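Local coordinates for porin protein associated with imipenem resistance (Acinetobacter baumannii, PDB 4FUV) that forms an eight-stranded outer-membrane beta-barrel linked to imipenem resistance and probably lets ornithine and imipenem across the outer membrane, at residues Asn39-Leu44 with Trp84-Asn89; Met70-Val75 with Leu104-Asp109; Met140-Asp145 with Gly174-Lys179. One frame throughout, in Å; residues are numbered along the deposited sequence.

Contact 1: residues Asn39-Leu44 with Trp84-Asn89. With C8E ((hydroxyethyloxy)tri(ethyloxy)octane), chain E; C8E ((hydroxyethyloxy)tri(ethyloxy)octane), chain H.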
loop_
_atom_site.group_PDB
_atom_site.type_symbol
_atom_site.label_atom_id
_atom_site.label_comp_id
_atom_site.label_asym_id
_atom_site.label_seq_id
_atom_site.Cartn_x
_atom_site.Cartn_y
_atom_site.Cartn_z
ATOM N N ASN A 39 -42.405 -15.354 -2.027
ATOM C CA ASN A 39 -42.287 -16.446 -1.069
ATOM C C ASN A 39 -40.919 -16.272 -0.383
ATOM O O ASN A 39 -40.194 -15.340 -0.734
ATOM C CB ASN A 39 -42.473 -17.809 -1.779
ATOM C CG ASN A 39 -41.415 -18.081 -2.844
ATOM O OD1 ASN A 39 -40.210 -17.909 -2.621
ATOM N ND2 ASN A 39 -41.870 -18.528 -4.005
ATOM N N PRO A 40 -40.552 -17.138 0.583
ATOM C CA PRO A 40 -39.264 -16.853 1.244
ATOM C C PRO A 40 -38.042 -16.847 0.311
ATOM O O PRO A 40 -37.016 -16.268 0.661
ATOM C CB PRO A 40 -39.127 -17.998 2.250
ATOM C CG PRO A 40 -40.549 -18.395 2.564
ATOM C CD PRO A 40 -41.307 -18.204 1.277
ATOM N N TYR A 41 -38.166 -17.463 -0.860
ATOM C CA TYR A 41 -37.037 -17.634 -1.765
ATOM C C TYR A 41 -36.972 -16.572 -2.878
ATOM O O TYR A 41 -35.905 -16.305 -3.423
ATOM C CB TYR A 41 -37.086 -19.035 -2.371
ATOM C CG TYR A 41 -37.068 -20.129 -1.329
ATOM C CD1 TYR A 41 -35.879 -20.498 -0.709
ATOM C CD2 TYR A 41 -38.246 -20.766 -0.927
ATOM C CE1 TYR A 41 -35.841 -21.498 0.259
ATOM C CE2 TYR A 41 -38.219 -21.781 0.054
ATOM C CZ TYR A 41 -37.012 -22.130 0.637
ATOM O OH TYR A 41 -36.952 -23.111 1.606
ATOM N N VAL A 42 -38.113 -15.976 -3.219
ATOM C CA VAL A 42 -38.188 -15.124 -4.398
ATOM C C VAL A 42 -38.835 -13.791 -4.083
ATOM O O VAL A 42 -39.976 -13.712 -3.611
ATOM C CB VAL A 42 -38.926 -15.800 -5.571
ATOM C CG1 VAL A 42 -39.014 -14.847 -6.776
ATOM C CG2 VAL A 42 -38.194 -17.066 -5.983
ATOM N N GLY A 43 -38.083 -12.731 -4.349
ATOM C CA GLY A 43 -38.556 -11.398 -4.077
ATOM C C GLY A 43 -38.226 -10.471 -5.216
ATOM O O GLY A 43 -37.564 -10.859 -6.189
ATOM N N LEU A 44 -38.679 -9.234 -5.075
ATOM C CA LEU A 44 -38.586 -8.247 -6.143
ATOM C C LEU A 44 -38.251 -6.896 -5.540
ATOM O O LEU A 44 -38.797 -6.537 -4.495
ATOM C CB LEU A 44 -39.927 -8.171 -6.857
ATOM C CG LEU A 44 -39.977 -7.724 -8.305
ATOM C CD1 LEU A 44 -39.061 -8.604 -9.159
ATOM C CD2 LEU A 44 -41.422 -7.817 -8.764
ATOM N N TRP A 84 -31.343 -19.703 0.847
ATOM C CA TRP A 84 -31.667 -20.099 2.206
ATOM C C TRP A 84 -32.780 -19.223 2.798
ATOM O O TRP A 84 -32.806 -18.925 3.998
ATOM C CB TRP A 84 -30.402 -20.061 3.061
ATOM C CG TRP A 84 -29.282 -20.858 2.442
ATOM C CD1 TRP A 84 -29.057 -22.209 2.564
ATOM C CD2 TRP A 84 -28.256 -20.380 1.573
ATOM N NE1 TRP A 84 -27.945 -22.579 1.855
ATOM C CE2 TRP A 84 -27.437 -21.457 1.234
ATOM C CE3 TRP A 84 -27.954 -19.105 1.070
ATOM C CZ2 TRP A 84 -26.336 -21.331 0.401
ATOM C CZ3 TRP A 84 -26.860 -18.980 0.248
ATOM C CH2 TRP A 84 -26.062 -20.082 -0.079
ATOM N N GLY A 85 -33.725 -18.861 1.938
ATOM C CA GLY A 85 -34.752 -17.897 2.271
ATOM C C GLY A 85 -35.652 -18.235 3.438
ATOM O O GLY A 85 -36.182 -17.317 4.077
ATOM N N ALA A 86 -35.837 -19.528 3.716
ATOM C CA ALA A 86 -36.754 -19.952 4.780
ATOM C C ALA A 86 -36.023 -20.164 6.098
ATOM O O ALA A 86 -36.637 -20.540 7.102
ATOM C CB ALA A 86 -37.520 -21.232 4.379
ATOM N N SER A 87 -34.714 -19.929 6.092
ATOM C CA SER A 87 -33.914 -20.071 7.302
ATOM C C SER A 87 -34.214 -18.986 8.337
ATOM O O SER A 87 -34.512 -17.852 7.985
ATOM C CB SER A 87 -32.424 -20.060 6.962
ATOM O OG SER A 87 -31.639 -20.025 8.135
ATOM N N THR A 88 -34.150 -19.343 9.617
ATOM C CA THR A 88 -34.281 -18.351 10.674
ATOM C C THR A 88 -32.899 -17.799 10.991
ATOM O O THR A 88 -32.758 -16.862 11.754
ATOM C CB THR A 88 -34.886 -18.939 11.974
ATOM O OG1 THR A 88 -34.018 -19.948 12.495
ATOM C CG2 THR A 88 -36.249 -19.530 11.719
ATOM N N ASN A 89 -31.869 -18.397 10.417
ATOM C CA ASN A 89 -30.530 -17.879 10.638
ATOM C C ASN A 89 -30.409 -16.580 9.840
ATOM O O ASN A 89 -30.730 -16.548 8.653
ATOM C CB ASN A 89 -29.473 -18.899 10.225
ATOM C CG ASN A 89 -28.068 -18.433 10.540
ATOM O OD1 ASN A 89 -27.475 -17.660 9.790
ATOM N ND2 ASN A 89 -27.531 -18.893 11.662
HETATM C C5 C8E E . -26.318 -21.122 -5.012
HETATM C C6 C8E E . -26.095 -22.442 -4.276
HETATM C C7 C8E E . -27.302 -22.827 -3.433
HETATM C C8 C8E E . -26.882 -23.649 -2.220
HETATM O O9 C8E E . -27.836 -24.660 -1.982
HETATM C C10 C8E E . -28.032 -24.953 -0.612
HETATM C C11 C8E E . -26.736 -25.366 0.072
HETATM O O12 C8E E . -27.031 -25.424 1.447
HETATM C C13 C8E E . -25.927 -25.259 2.305
HETATM C C14 C8E E . -26.501 -25.101 3.707
HETATM O O15 C8E E . -26.057 -23.912 4.325
HETATM C C16 C8E E . -26.608 -23.775 5.620
HETATM C C17 C8E E . -27.824 -22.851 5.591
HETATM O O18 C8E E . -28.739 -23.119 6.645
HETATM C C19 C8E E . -29.927 -23.746 6.194
HETATM C C20 C8E E . -30.698 -22.786 5.305
HETATM O O21 C8E E . -32.054 -23.128 5.227
HETATM C C1 C8E H . -23.100 -21.191 2.724
HETATM C C2 C8E H . -24.233 -20.301 3.244
HETATM C C3 C8E H . -24.516 -20.584 4.716
HETATM C C4 C8E H . -24.669 -19.297 5.521
HETATM C C5 C8E H . -25.274 -19.601 6.895
HETATM C C6 C8E H . -24.450 -18.944 8.004
HETATM O O HOH W 1 -36.802 -14.994 2.915
#
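Tyr41 and Pro40 meet Gly85 and Ala86 where two turns at one end of the beta-barrel lie against each other: the short connection between strands 29-37 and 42-56, and a type I beta turn from Trp84 to Ser87. The barrel end that holds both chain termini is, as in other outer-membrane barrels, probably the periplasmic one. Tyr41 holds CG anti to the carbonyl carbon, beside the backbone N (chi1 -58°), and its ring lies against the second turn. It is oblique to what it touches: CE1 lies 3.8 Å from Gly85 N, and the hydroxyl OH reaches Ala86 CB at 3.4 Å. Pro40 CB sits above one face of this same ring, displaced toward the rim, and also approaches Ala86 CB at 4.2 Å, so the alanine methyl touches both side chains. The backbones also come close, since Gly85 carries no side chain: its CA makes a CA-H...O contact with Pro40 O at 3.2 Å. One water ties the turns together, donating to Pro40 O at 2.6 Å and to Gly85 O at 2.7 Å. The first turn is shaped by an Asx turn, in which Asn39 OD1 accepts from Tyr41 N at 2.7 Å, with the donor in the carbonyl plane; an ST turn at Ser87 follows in the second. The CA-CB bond of Trp84 is directed away from 39-44, and its indole meets two detergent molecules. The chain H molecule lays C2 over one indole face, whereas Trp84 NE1 gives a nearly straight hydrogen bond (171°) to O12 of the chain E molecule at 3.0 Å, in the ring plane.

Contact 2: residues Met70-Val75 with Leu104-Asp109. With C8E ((hydroxyethyloxy)tri(ethyloxy)octane), chain C.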
loop_
_atom_site.group_PDB
_atom_site.type_symbol
_atom_site.label_atom_id
_atom_site.label_comp_id
_atom_site.label_asym_id
_atom_site.label_seq_id
_atom_site.Cartn_x
_atom_site.Cartn_y
_atom_site.Cartn_z
ATOM N N MET A 70 -20.239 13.313 -10.724
ATOM C CA MET A 70 -21.026 12.162 -11.130
ATOM C C MET A 70 -22.508 12.499 -11.066
ATOM O O MET A 70 -22.989 13.038 -10.077
ATOM C CB MET A 70 -20.706 10.952 -10.255
ATOM C CG MET A 70 -21.550 9.718 -10.564
ATOM S SD MET A 70 -21.132 8.266 -9.573
ATOM C CE MET A 70 -21.969 8.619 -8.020
ATOM N N ASP A 71 -23.231 12.172 -12.129
ATOM C CA ASP A 71 -24.664 12.415 -12.182
ATOM C C ASP A 71 -25.355 11.106 -12.549
ATOM O O ASP A 71 -24.996 10.468 -13.536
ATOM C CB ASP A 71 -24.970 13.510 -13.209
ATOM C CG ASP A 71 -26.428 13.913 -13.226
ATOM O OD1 ASP A 71 -27.154 13.605 -12.255
ATOM O OD2 ASP A 71 -26.849 14.547 -14.214
ATOM N N ASN A 72 -26.331 10.701 -11.743
ATOM C CA ASN A 72 -27.015 9.426 -11.943
ATOM C C ASN A 72 -28.531 9.596 -12.074
ATOM O O ASN A 72 -29.124 10.514 -11.498
ATOM C CB ASN A 72 -26.685 8.440 -10.810
ATOM C CG ASN A 72 -25.210 8.466 -10.409
ATOM O OD1 ASN A 72 -24.791 9.282 -9.584
ATOM N ND2 ASN A 72 -24.423 7.564 -10.984
ATOM N N ASN A 73 -29.148 8.702 -12.837
ATOM C CA ASN A 73 -30.585 8.733 -13.061
ATOM C C ASN A 73 -31.015 7.357 -13.528
ATOM O O ASN A 73 -31.277 7.136 -14.708
ATOM C CB ASN A 73 -30.954 9.799 -14.100
ATOM C CG ASN A 73 -32.451 10.077 -14.147
ATOM O OD1 ASN A 73 -33.131 10.099 -13.116
ATOM N ND2 ASN A 73 -32.971 10.281 -15.346
ATOM N N ASN A 74 -31.077 6.431 -12.583
ATOM C CA ASN A 74 -31.296 5.032 -12.888
ATOM C C ASN A 74 -32.575 4.501 -12.245
ATOM O O ASN A 74 -32.865 4.815 -11.088
ATOM C CB ASN A 74 -30.108 4.241 -12.369
ATOM C CG ASN A 74 -28.791 4.804 -12.858
ATOM O OD1 ASN A 74 -28.566 4.925 -14.060
ATOM N ND2 ASN A 74 -27.922 5.169 -11.927
ATOM N N VAL A 75 -33.333 3.713 -13.007
ATOM C CA VAL A 75 -34.485 2.982 -12.477
ATOM C C VAL A 75 -34.232 1.494 -12.675
ATOM O O VAL A 75 -33.903 1.067 -13.781
ATOM C CB VAL A 75 -35.793 3.323 -13.229
ATOM C CG1 VAL A 75 -36.961 2.509 -12.670
ATOM C CG2 VAL A 75 -36.088 4.800 -13.163
ATOM N N LEU A 104 -30.602 3.092 -17.432
ATOM C CA LEU A 104 -29.386 3.688 -16.903
ATOM C C LEU A 104 -29.093 5.037 -17.549
ATOM O O LEU A 104 -29.283 5.206 -18.744
ATOM C CB LEU A 104 -28.197 2.755 -17.165
ATOM C CG LEU A 104 -28.302 1.417 -16.436
ATOM C CD1 LEU A 104 -27.195 0.515 -16.930
ATOM C CD2 LEU A 104 -28.184 1.661 -14.941
ATOM N N ASP A 105 -28.612 5.984 -16.754
ATOM C CA ASP A 105 -28.129 7.269 -17.267
ATOM C C ASP A 105 -27.127 7.776 -16.249
ATOM O O ASP A 105 -27.505 8.305 -15.202
ATOM C CB ASP A 105 -29.286 8.269 -17.466
ATOM C CG ASP A 105 -28.834 9.609 -18.041
ATOM O OD1 ASP A 105 -27.621 9.866 -18.174
ATOM O OD2 ASP A 105 -29.710 10.433 -18.352
ATOM N N ASN A 106 -25.846 7.592 -16.552
ATOM C CA ASN A 106 -24.780 7.931 -15.618
ATOM C C ASN A 106 -23.668 8.718 -16.309
ATOM O O ASN A 106 -23.085 8.250 -17.282
ATOM C CB ASN A 106 -24.204 6.656 -14.989
ATOM C CG ASN A 106 -25.259 5.844 -14.235
ATOM O OD1 ASN A 106 -25.511 6.079 -13.050
ATOM N ND2 ASN A 106 -25.873 4.882 -14.921
ATOM N N ASP A 107 -23.387 9.916 -15.813
ATOM C CA ASP A 107 -22.284 10.702 -16.339
ATOM C C ASP A 107 -21.172 10.814 -15.315
ATOM O O ASP A 107 -21.406 11.172 -14.161
ATOM C CB ASP A 107 -22.758 12.099 -16.734
ATOM C CG ASP A 107 -23.877 12.065 -17.750
ATOM O OD1 ASP A 107 -23.897 11.140 -18.589
ATOM O OD2 ASP A 107 -24.740 12.963 -17.710
ATOM N N TYR A 108 -19.962 10.499 -15.753
ATOM C CA TYR A 108 -18.765 10.709 -14.956
ATOM C C TYR A 108 -17.891 11.786 -15.618
ATOM O O TYR A 108 -17.719 11.804 -16.838
ATOM C CB TYR A 108 -18.011 9.390 -14.802
ATOM C CG TYR A 108 -18.867 8.281 -14.224
ATOM C CD1 TYR A 108 -19.667 7.482 -15.039
ATOM C CD2 TYR A 108 -18.895 8.045 -12.858
ATOM C CE1 TYR A 108 -20.465 6.458 -14.493
ATOM C CE2 TYR A 108 -19.683 7.044 -12.316
ATOM C CZ TYR A 108 -20.468 6.253 -13.133
ATOM O OH TYR A 108 -21.251 5.258 -12.565
ATOM N N ASP A 109 -17.370 12.703 -14.811
ATOM C CA ASP A 109 -16.450 13.726 -15.290
ATOM C C ASP A 109 -15.267 13.802 -14.329
ATOM O O ASP A 109 -15.344 14.461 -13.292
ATOM C CB ASP A 109 -17.151 15.083 -15.389
ATOM C CG ASP A 109 -16.223 16.191 -15.875
ATOM O OD1 ASP A 109 -15.531 16.808 -15.033
ATOM O OD2 ASP A 109 -16.181 16.451 -17.097
HETATM C C1 C8E C . -39.826 3.468 -6.965
HETATM C C2 C8E C . -39.254 3.714 -8.360
HETATM C C3 C8E C . -39.752 5.034 -8.938
HETATM C C4 C8E C . -39.362 5.221 -10.403
HETATM C C5 C8E C . -38.586 6.516 -10.610
HETATM C C6 C8E C . -38.893 7.213 -11.935
HETATM C C7 C8E C . -37.646 7.916 -12.471
HETATM C C8 C8E C . -37.897 8.567 -13.825
HETATM O O9 C8E C . -36.673 8.839 -14.474
HETATM C C10 C8E C . -36.360 7.889 -15.470
#
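Asn106 reaches across to Asn72 and Asn74 in the barrel wall, where strands 64-81 and 95-114 run antiparallel as neighbours. Asn72 and Asn106 form a non-hydrogen-bonded pair with both side chains on the same face as Met70 and Tyr108. Asn106 and Tyr108 also touch Leu214 of strand 213-224, which is not a neighbour of either strand, evidence that this face looks into the barrel. Asn106 CB lies 4.1 Å from Asn72 ND2. CG, anti to the carbonyl carbon (chi1 -59°), is 3.4 Å from Asn74 OD1. Its OD1 accepts two bonds: Asn72 ND2 donates at 2.8 Å, almost straight (168°) and on a lone pair, and Asn74 ND2 donates to it at 2.8 Å from slightly outside the carbonyl plane. The last atom, ND2, makes a weak, bent bond to Asn74 OD1 at 2.8 Å. The amides of Asn74 and Asn106 are therefore joined in both directions, their planes only 29° apart. Asn74 OD1 takes a further bond from the backbone, Asp105 N at 2.9 Å. Toward Met70, the pattern becomes less polar: Met70 SD approaches Tyr108 CE2 at 3.3 Å in an oblique Met-aromatic contact, the two side chains lying side by side. Between these groups, paired backbone bonds link Asp71 and Asp107. On the opposite face Asn73 OD1 is hydrogen-bonded to Tyr48 OH, and Val75 meets a detergent chain. The chemistry implies a buried network of oriented amides: Asp105 N must donate, so its partner on Asn74 is the oxygen; Asn74 ND2 then donates to Asn106, whose acceptor is OD1, and Asn72 turns its ND2 to that same oxygen.

Contact 3: residues Met140-Asp145 with Gly174-Lys179. With C8E ((hydroxyethyloxy)tri(ethyloxy)octane), chain D.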
loop_
_atom_site.group_PDB
_atom_site.type_symbol
_atom_site.label_atom_id
_atom_site.label_comp_id
_atom_site.label_asym_id
_atom_site.label_seq_id
_atom_site.Cartn_x
_atom_site.Cartn_y
_atom_site.Cartn_z
ATOM N N MET A 140 -17.374 10.529 -19.447
ATOM C CA MET A 140 -17.746 9.164 -19.742
ATOM C C MET A 140 -19.201 8.957 -19.342
ATOM O O MET A 140 -19.570 9.190 -18.188
ATOM C CB MET A 140 -16.845 8.239 -18.948
ATOM C CG MET A 140 -17.000 6.785 -19.272
ATOM S SD MET A 140 -16.006 5.799 -18.160
ATOM C CE MET A 140 -14.410 6.578 -18.351
ATOM N N SER A 141 -20.037 8.551 -20.293
ATOM C CA SER A 141 -21.457 8.418 -20.010
ATOM C C SER A 141 -21.998 7.039 -20.344
ATOM O O SER A 141 -21.766 6.509 -21.431
ATOM C CB SER A 141 -22.261 9.482 -20.760
ATOM O OG SER A 141 -21.997 9.401 -22.148
ATOM N N TYR A 142 -22.727 6.467 -19.397
ATOM C CA TYR A 142 -23.448 5.227 -19.618
ATOM C C TYR A 142 -24.922 5.556 -19.769
ATOM O O TYR A 142 -25.555 6.046 -18.833
ATOM C CB TYR A 142 -23.254 4.287 -18.430
ATOM C CG TYR A 142 -21.843 3.757 -18.300
ATOM C CD1 TYR A 142 -20.856 4.504 -17.675
ATOM C CD2 TYR A 142 -21.503 2.514 -18.803
ATOM C CE1 TYR A 142 -19.569 4.031 -17.555
ATOM C CE2 TYR A 142 -20.221 2.024 -18.682
ATOM C CZ TYR A 142 -19.256 2.794 -18.061
ATOM O OH TYR A 142 -17.972 2.329 -17.945
ATOM N N LYS A 143 -25.472 5.287 -20.946
ATOM C CA LYS A 143 -26.885 5.518 -21.175
ATOM C C LYS A 143 -27.498 4.316 -21.880
ATOM O O LYS A 143 -27.064 3.949 -22.965
ATOM C CB LYS A 143 -27.085 6.792 -22.000
ATOM C CG LYS A 143 -28.509 6.996 -22.470
ATOM N N ASN A 144 -28.516 3.714 -21.265
ATOM C CA ASN A 144 -29.139 2.503 -21.790
ATOM C C ASN A 144 -30.623 2.523 -21.475
ATOM O O ASN A 144 -31.006 2.742 -20.322
ATOM C CB ASN A 144 -28.552 1.253 -21.121
ATOM C CG ASN A 144 -27.103 0.994 -21.486
ATOM O OD1 ASN A 144 -26.195 1.407 -20.776
ATOM N ND2 ASN A 144 -26.885 0.254 -22.567
ATOM N N ASP A 145 -31.466 2.285 -22.475
ATOM C CA ASP A 145 -32.899 2.252 -22.226
ATOM C C ASP A 145 -33.193 1.079 -21.296
ATOM O O ASP A 145 -33.999 1.187 -20.360
ATOM C CB ASP A 145 -33.693 2.129 -23.530
ATOM C CG ASP A 145 -33.799 3.452 -24.275
ATOM O OD1 ASP A 145 -33.584 4.509 -23.649
ATOM O OD2 ASP A 145 -34.107 3.436 -25.486
ATOM N N GLY A 174 -22.486 -2.337 -22.513
ATOM C CA GLY A 174 -21.649 -2.037 -23.661
ATOM C C GLY A 174 -20.732 -0.890 -23.265
ATOM O O GLY A 174 -20.932 -0.271 -22.207
ATOM N N ASN A 175 -19.724 -0.594 -24.087
ATOM C CA ASN A 175 -18.830 0.516 -23.783
ATOM C C ASN A 175 -19.563 1.846 -23.686
ATOM O O ASN A 175 -20.459 2.118 -24.476
ATOM C CB ASN A 175 -17.736 0.641 -24.840
ATOM C CG ASN A 175 -16.858 -0.583 -24.903
ATOM O OD1 ASN A 175 -17.166 -1.534 -25.606
ATOM N ND2 ASN A 175 -15.764 -0.565 -24.166
ATOM N N PRO A 176 -19.148 2.691 -22.737
ATOM C CA PRO A 176 -19.749 4.015 -22.571
ATOM C C PRO A 176 -19.287 4.961 -23.667
ATOM O O PRO A 176 -18.363 4.640 -24.425
ATOM C CB PRO A 176 -19.186 4.474 -21.226
ATOM C CG PRO A 176 -17.823 3.838 -21.176
ATOM C CD PRO A 176 -17.993 2.489 -21.841
ATOM N N THR A 177 -19.949 6.108 -23.767
ATOM C CA THR A 177 -19.456 7.198 -24.594
ATOM C C THR A 177 -18.313 7.830 -23.819
ATOM O O THR A 177 -18.392 7.953 -22.602
ATOM C CB THR A 177 -20.563 8.243 -24.844
ATOM O OG1 THR A 177 -21.540 7.686 -25.729
ATOM C CG2 THR A 177 -19.997 9.501 -25.471
ATOM N N VAL A 178 -17.253 8.240 -24.501
ATOM C CA VAL A 178 -16.077 8.711 -23.796
ATOM C C VAL A 178 -15.391 9.857 -24.543
ATOM O O VAL A 178 -15.322 9.866 -25.768
ATOM C CB VAL A 178 -15.093 7.539 -23.512
ATOM C CG1 VAL A 178 -14.716 6.834 -24.798
ATOM C CG2 VAL A 178 -13.850 8.010 -22.770
ATOM N N LYS A 179 -14.918 10.834 -23.781
ATOM C CA LYS A 179 -14.197 11.988 -24.303
ATOM C C LYS A 179 -13.096 12.279 -23.299
ATOM O O LYS A 179 -13.360 12.545 -22.120
ATOM C CB LYS A 179 -15.124 13.194 -24.447
ATOM C CG LYS A 179 -14.539 14.345 -25.260
HETATM C C1 C8E D . -19.723 -2.453 0.228
HETATM C C2 C8E D . -20.138 -2.991 -1.136
HETATM C C3 C8E D . -19.155 -2.525 -2.204
HETATM C C5 C8E D . -18.047 -1.853 -6.550
HETATM C C6 C8E D . -17.504 -1.689 -7.965
HETATM C C7 C8E D . -16.693 -0.404 -8.127
HETATM C C8 C8E D . -17.531 0.784 -8.594
HETATM O O9 C8E D . -16.911 1.464 -9.672
HETATM C C10 C8E D . -17.822 2.295 -10.365
HETATM C C11 C8E D . -17.102 3.270 -11.296
HETATM O O12 C8E D . -17.083 2.753 -12.608
HETATM C C13 C8E D . -17.042 3.733 -13.624
HETATM C C14 C8E D . -17.092 2.996 -14.955
HETATM O O15 C8E D . -16.671 1.672 -14.694
HETATM C C16 C8E D . -15.626 1.209 -15.523
HETATM C C17 C8E D . -15.594 -0.313 -15.482
HETATM O O18 C8E D . -14.339 -0.733 -15.001
#
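An antiparallel beta ladder in the extended wall beyond the barrel body joins Met140-Asp145 to Gly174-Lys179, where strand 134-144 meets the start of strand 177-187; the short strand axes lie at 169°. Ser141 and Thr177 are the hydrogen-bonded pair: Ser141 N donates to Thr177 O at 2.9 Å and Thr177 N to Ser141 O at 3.0 Å. Met140 and Val178 follow as a non-hydrogen-bonded pair, and Met140 CA adds a CA-H...O contact to Thr177 O at 3.2 Å. On the Ser141 and Thr177 face, Ser141 OG packs against Thr177 CB rather than meeting the threonine hydroxyl.

Ahead of the ladder, Pro176 packs against both Met140 and Tyr142. Tyr142 sends CG anti to the carbonyl carbon (chi1 -69°), and the ring runs alongside the proline, both side chains pointing the same way. Pro176 CB stands over the ring centre, 3.5 Å from the Tyr142 centroid and 10° off the normal, a CH-pi contact by both measures. Farther out, Pro176 CG lies 3.6 Å from Tyr142 OH. Met140 CG meets the same CB-CG edge of the proline, at 3.6 Å from Pro176 CG; the thioether bends only beyond SD, so the first part of the chain stays extended beside the ring of the proline.

Helix 194-207 lies against this apolar group through Ile205, which touches Met140, Pro176 and Val178. At the tip of the tyrosine sits a detergent molecule of chain D, whose C14 comes to 3.2 Å from Tyr142 OH.

Contacts 2 and 3 are successive steps in one wall, with centres about 10 Å apart: strand 95-114 pairs with strand 64-81 and also with strand 134-144. The seam between them is probably hydrogen-bonded, with Asn106 N 2.8 Å from Tyr142 O and Tyr108 N 2.8 Å from Met140 O, and Tyr108 CE1 packs 3.8 Å from Tyr142 CD1. Contact 1 is remote, its centre about 32 Å from that of contact 2 and about 36 Å from that of contact 3, yet strands 42-56 and 64-81 connect it to contact 2. Detergent molecules lie beside all three contacts; the one at Tyr142 is on the side argued to face inward.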